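Local coordinates for protein subtilisin-like serine protease (PDB 1R6V) that degrades keratin into peptides as a calcium-binding, subtilisin-like serine protease, allowing its bacterium to grow on native feathers, at residues I67-G71 with M72-Q76; V625-G629 with E630-V634. The protein carries 1 engineered substitution. One frame throughout, in Å; residues are numbered along the deposited sequence.

Contact 1 (I67-G71 with M72-Q76); sequences IKLNG and MTVKQ
L69 packs against M72, T73 and V74 in a local strand-to-helix connection of the propeptide, where the chain leaves strand 64-68, turns through N70 and G71, and enters helix 74-81. The leucine does most of the touching. Its CB lies 3.5 Å from M72 O and 4.1 Å from M72 CB, the two side chains meeting only at their roots. Further out, L69 CD1 reaches the backbone at the start of the helix, 3.4 Å from T73 O, and comes within 4.3 Å of V74 CG2. This reach follows from the leucine torsions: CG stands opposite the carbonyl carbon (chi1 -57°) and the chain then runs on extended. M72 takes another course: with CG opposite its own backbone N (chi1 -160°), the side chain leads off from the turn and bends at its thioether end. N70 and G71 both turn with positive phi, which at G71 suits a glycine.

The helix start is fastened by a capping box. T73 is the N-cap, and its OG1 accepts from Q76 N at 3.0 Å; in return T73 N donates to Q76 OE1 at 2.9 Å, tilted 25° from the plane of the amide carbonyl. The reciprocal pair occupies the N-H of the N-cap residue itself and that of Q76 in the first turn, and helps hold the rotation of both side chains. V74 N, the first N-H of the helix, bonds to E31 OE2, a carboxylate at the amino end of the helix, where it would probably be favoured by the helix dipole.

Around this corner, L69 also rests on V51 of helix 41-51 and I34 of strand 33-38, V74 packs on L24 and Y29, and I67 continues strand 64-68 between strands 33-38 and 54-59.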
loop_
_atom_site.group_PDB
_atom_site.type_symbol
_atom_site.label_atom_id
_atom_site.label_comp_id
_atom_site.label_asym_id
_atom_site.label_seq_id
_atom_site.Cartn_x
_atom_site.Cartn_y
_atom_site.Cartn_z
ATOM N N ILE A 67 -9.755 11.866 9.838
ATOM C CA ILE A 67 -10.543 13.082 10.052
ATOM C C ILE A 67 -11.640 13.262 9.019
ATOM O O ILE A 67 -11.373 13.297 7.822
ATOM C CB ILE A 67 -9.635 14.331 9.985
ATOM C CG1 ILE A 67 -8.499 14.200 11.000
ATOM C CG2 ILE A 67 -10.470 15.612 10.205
ATOM C CD1 ILE A 67 -7.470 15.322 10.923
ATOM N N LYS A 68 -12.880 13.378 9.481
ATOM C CA LYS A 68 -14.004 13.600 8.580
ATOM C C LYS A 68 -13.999 15.112 8.294
ATOM O O LYS A 68 -13.841 15.917 9.210
ATOM C CB LYS A 68 -15.302 13.191 9.268
ATOM C CG LYS A 68 -16.387 12.804 8.312
ATOM C CD LYS A 68 -17.679 12.530 9.041
ATOM C CE LYS A 68 -18.640 11.830 8.111
ATOM N NZ LYS A 68 -18.640 12.473 6.768
ATOM N N LEU A 69 -14.183 15.484 7.029
ATOM C CA LEU A 69 -14.126 16.889 6.611
ATOM C C LEU A 69 -15.346 17.807 6.768
ATOM O O LEU A 69 -15.223 19.029 6.657
ATOM C CB LEU A 69 -13.661 16.954 5.155
ATOM C CG LEU A 69 -12.302 16.292 4.900
ATOM C CD1 LEU A 69 -11.943 16.398 3.425
ATOM C CD2 LEU A 69 -11.243 16.965 5.756
ATOM N N ASN A 70 -16.519 17.242 6.989
ATOM C CA ASN A 70 -17.717 18.072 7.161
ATOM C C ASN A 70 -17.883 19.208 6.141
ATOM O O ASN A 70 -17.549 20.358 6.432
ATOM C CB ASN A 70 -17.748 18.697 8.563
ATOM C CG ASN A 70 -17.470 17.695 9.672
ATOM O OD1 ASN A 70 -17.775 16.500 9.559
ATOM N ND2 ASN A 70 -16.894 18.190 10.768
ATOM N N GLY A 71 -18.405 18.892 4.960
ATOM C CA GLY A 71 -18.642 19.907 3.945
ATOM C C GLY A 71 -17.412 20.518 3.296
ATOM O O GLY A 71 -17.322 21.738 3.138
ATOM N N MET A 72 -16.465 19.670 2.918
ATOM C CA MET A 72 -15.229 20.116 2.279
ATOM C C MET A 72 -14.693 18.887 1.553
ATOM O O MET A 72 -14.938 17.757 1.985
ATOM C CB MET A 72 -14.241 20.585 3.353
ATOM C CG MET A 72 -13.127 21.501 2.871
ATOM S SD MET A 72 -11.975 22.045 4.207
ATOM C CE MET A 72 -12.952 23.266 5.061
ATOM N N THR A 73 -13.998 19.096 0.438
ATOM C CA THR A 73 -13.444 17.974 -0.315
ATOM C C THR A 73 -12.014 17.737 0.147
ATOM O O THR A 73 -11.419 18.577 0.815
ATOM C CB THR A 73 -13.392 18.254 -1.833
ATOM O OG1 THR A 73 -12.460 19.312 -2.083
ATOM C CG2 THR A 73 -14.763 18.674 -2.358
ATOM N N VAL A 74 -11.459 16.590 -0.225
ATOM C CA VAL A 74 -10.090 16.284 0.150
ATOM C C VAL A 74 -9.180 17.364 -0.425
ATOM O O VAL A 74 -8.289 17.864 0.263
ATOM C CB VAL A 74 -9.665 14.906 -0.396
ATOM C CG1 VAL A 74 -8.184 14.669 -0.122
ATOM C CG2 VAL A 74 -10.523 13.805 0.240
ATOM N N LYS A 75 -9.412 17.735 -1.680
ATOM C CA LYS A 75 -8.581 18.746 -2.328
ATOM C C LYS A 75 -8.618 20.052 -1.546
ATOM O O LYS A 75 -7.590 20.693 -1.325
ATOM C CB LYS A 75 -9.048 18.969 -3.771
ATOM C CG LYS A 75 -8.066 19.756 -4.627
ATOM C CD LYS A 75 -8.606 19.883 -6.045
ATOM C CE LYS A 75 -7.770 20.828 -6.885
ATOM N NZ LYS A 75 -6.364 20.352 -7.005
ATOM N N GLN A 76 -9.806 20.446 -1.105
ATOM C CA GLN A 76 -9.929 21.669 -0.328
ATOM C C GLN A 76 -9.209 21.533 1.017
ATOM O O GLN A 76 -8.630 22.499 1.524
ATOM C CB GLN A 76 -11.408 21.995 -0.105
ATOM C CG GLN A 76 -12.158 22.321 -1.382
ATOM C CD GLN A 76 -13.625 22.590 -1.128
ATOM O OE1 GLN A 76 -14.254 21.923 -0.311
ATOM N NE2 GLN A 76 -14.182 23.566 -1.839
#

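Contact 2 (V625-G629 with E630-V634); sequences VTLNG and EDIPV
T626 OG1 donates to D631 OD1 at 2.8 Å, meeting the carboxylate oxygen nearly along its C-O axis, with the two side chains side by side at a non-hydrogen-bonded antiparallel pair. T626 OG1 stands opposite its own carbonyl carbon (chi1 -58°), which turns the hydroxyl to the aspartate and leaves CG2 3.5 Å from the same D631 OD1. On either side lie hydrogen-bonded pairs: V625 N reaches I632 O at 2.8 Å and I632 N returns to V625 O at 2.6 Å, while L627 and E630 exchange two bonds and close a type I' turn through N628 and G629. N628 is anchored outside the hairpin, its ND2 to A531 O and its OD1 to T557 N.

On the opposite face, V625 CG2 lies 3.7 Å from V634 CG1, the side chains crossing at about a right angle, and L627 CD2 stands 4.3 Å from I632 CD1; W666 packs on V625, I632 and V634. A valine in place of T626 would probably leave the D631 carboxylate without its hydroxyl mate. The hairpin thus sets a polar cross-strand pair on one face and apolar packing of V625, L627, I632 and V634 on the other, with exposed E630 leading away.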
loop_
_atom_site.group_PDB
_atom_site.type_symbol
_atom_site.label_atom_id
_atom_site.label_comp_id
_atom_site.label_asym_id
_atom_site.label_seq_id
_atom_site.Cartn_x
_atom_site.Cartn_y
_atom_site.Cartn_z
ATOM N N VAL A 625 16.164 30.344 -15.059
ATOM C CA VAL A 625 16.605 29.435 -14.011
ATOM C C VAL A 625 17.141 28.227 -14.765
ATOM O O VAL A 625 16.506 27.756 -15.712
ATOM C CB VAL A 625 15.422 28.982 -13.098
ATOM C CG1 VAL A 625 15.760 27.660 -12.400
ATOM C CG2 VAL A 625 15.137 30.040 -12.044
ATOM N N THR A 626 18.322 27.760 -14.387
ATOM C CA THR A 626 18.886 26.570 -15.007
ATOM C C THR A 626 18.865 25.554 -13.872
ATOM O O THR A 626 19.622 25.653 -12.914
ATOM C CB THR A 626 20.329 26.788 -15.506
ATOM O OG1 THR A 626 20.349 27.867 -16.452
ATOM C CG2 THR A 626 20.830 25.523 -16.206
ATOM N N LEU A 627 17.964 24.589 -13.992
ATOM C CA LEU A 627 17.774 23.573 -12.965
ATOM C C LEU A 627 18.197 22.203 -13.474
ATOM O O LEU A 627 17.566 21.653 -14.367
ATOM C CB LEU A 627 16.298 23.550 -12.588
ATOM C CG LEU A 627 15.829 22.527 -11.556
ATOM C CD1 LEU A 627 16.573 22.720 -10.219
ATOM C CD2 LEU A 627 14.332 22.726 -11.386
ATOM N N ASN A 628 19.255 21.658 -12.895
ATOM C CA ASN A 628 19.756 20.361 -13.333
ATOM C C ASN A 628 19.990 20.349 -14.846
ATOM O O ASN A 628 19.728 19.357 -15.532
ATOM C CB ASN A 628 18.786 19.253 -12.901
ATOM C CG ASN A 628 18.686 19.155 -11.389
ATOM O OD1 ASN A 628 19.700 19.181 -10.699
ATOM N ND2 ASN A 628 17.467 19.053 -10.867
ATOM N N GLY A 629 20.473 21.484 -15.351
ATOM C CA GLY A 629 20.771 21.620 -16.768
ATOM C C GLY A 629 19.666 22.129 -17.671
ATOM O O GLY A 629 19.906 22.469 -18.829
ATOM N N GLU A 630 18.450 22.202 -17.152
ATOM C CA GLU A 630 17.336 22.648 -17.959
ATOM C C GLU A 630 17.046 24.129 -17.762
ATOM O O GLU A 630 16.941 24.597 -16.631
ATOM C CB GLU A 630 16.101 21.830 -17.606
ATOM C CG GLU A 630 14.922 22.099 -18.494
ATOM C CD GLU A 630 13.753 21.203 -18.167
ATOM O OE1 GLU A 630 13.945 19.965 -18.142
ATOM O OE2 GLU A 630 12.646 21.739 -17.936
ATOM N N ASP A 631 16.935 24.871 -18.863
ATOM C CA ASP A 631 16.632 26.291 -18.749
ATOM C C ASP A 631 15.134 26.494 -18.622
ATOM O O ASP A 631 14.350 25.948 -19.398
ATOM C CB ASP A 631 17.134 27.085 -19.962
ATOM C CG ASP A 631 18.638 27.215 -20.002
ATOM O OD1 ASP A 631 19.298 27.094 -18.945
ATOM O OD2 ASP A 631 19.163 27.466 -21.106
ATOM N N ILE A 632 14.752 27.304 -17.641
ATOM C CA ILE A 632 13.359 27.611 -17.371
ATOM C C ILE A 632 13.178 29.118 -17.208
ATOM O O ILE A 632 13.785 29.728 -16.331
ATOM C CB ILE A 632 12.894 26.957 -16.063
ATOM C CG1 ILE A 632 13.157 25.447 -16.117
ATOM C CG2 ILE A 632 11.408 27.240 -15.852
ATOM C CD1 ILE A 632 12.793 24.706 -14.839
ATOM N N PRO A 633 12.346 29.735 -18.056
ATOM C CA PRO A 633 12.114 31.180 -17.954
ATOM C C PRO A 633 11.296 31.494 -16.685
ATOM O O PRO A 633 10.381 30.745 -16.327
ATOM C CB PRO A 633 11.337 31.494 -19.232
ATOM C CG PRO A 633 10.544 30.228 -19.455
ATOM C CD PRO A 633 11.562 29.139 -19.155
ATOM N N VAL A 634 11.632 32.589 -16.013
ATOM C CA VAL A 634 10.907 33.006 -14.815
ATOM C C VAL A 634 10.671 34.502 -14.895
ATOM O O VAL A 634 11.407 35.217 -15.566
ATOM C CB VAL A 634 11.692 32.709 -13.503
ATOM C CG1 VAL A 634 11.902 31.201 -13.356
ATOM C CG2 VAL A 634 13.026 33.437 -13.500
#

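How the contacts relate
Contacts 1 and 2 lie at distant points of the sequence and in different domains, contact 1 in the propeptide and contact 2 in the second beta-sandwich domain. Their centres are 36 Å apart and their nearest atoms about 21 Å, so neither touches the other. Both are made by a continuous stretch of chain turning back on itself, but one leads a strand into a helix whereas the other joins two antiparallel strands of a sandwich sheet. Neither lies near the residues assigned by inference to the charge relay, D162 and S381, the third relay position, here the engineered A200, or the calcium site that includes E129 and D171.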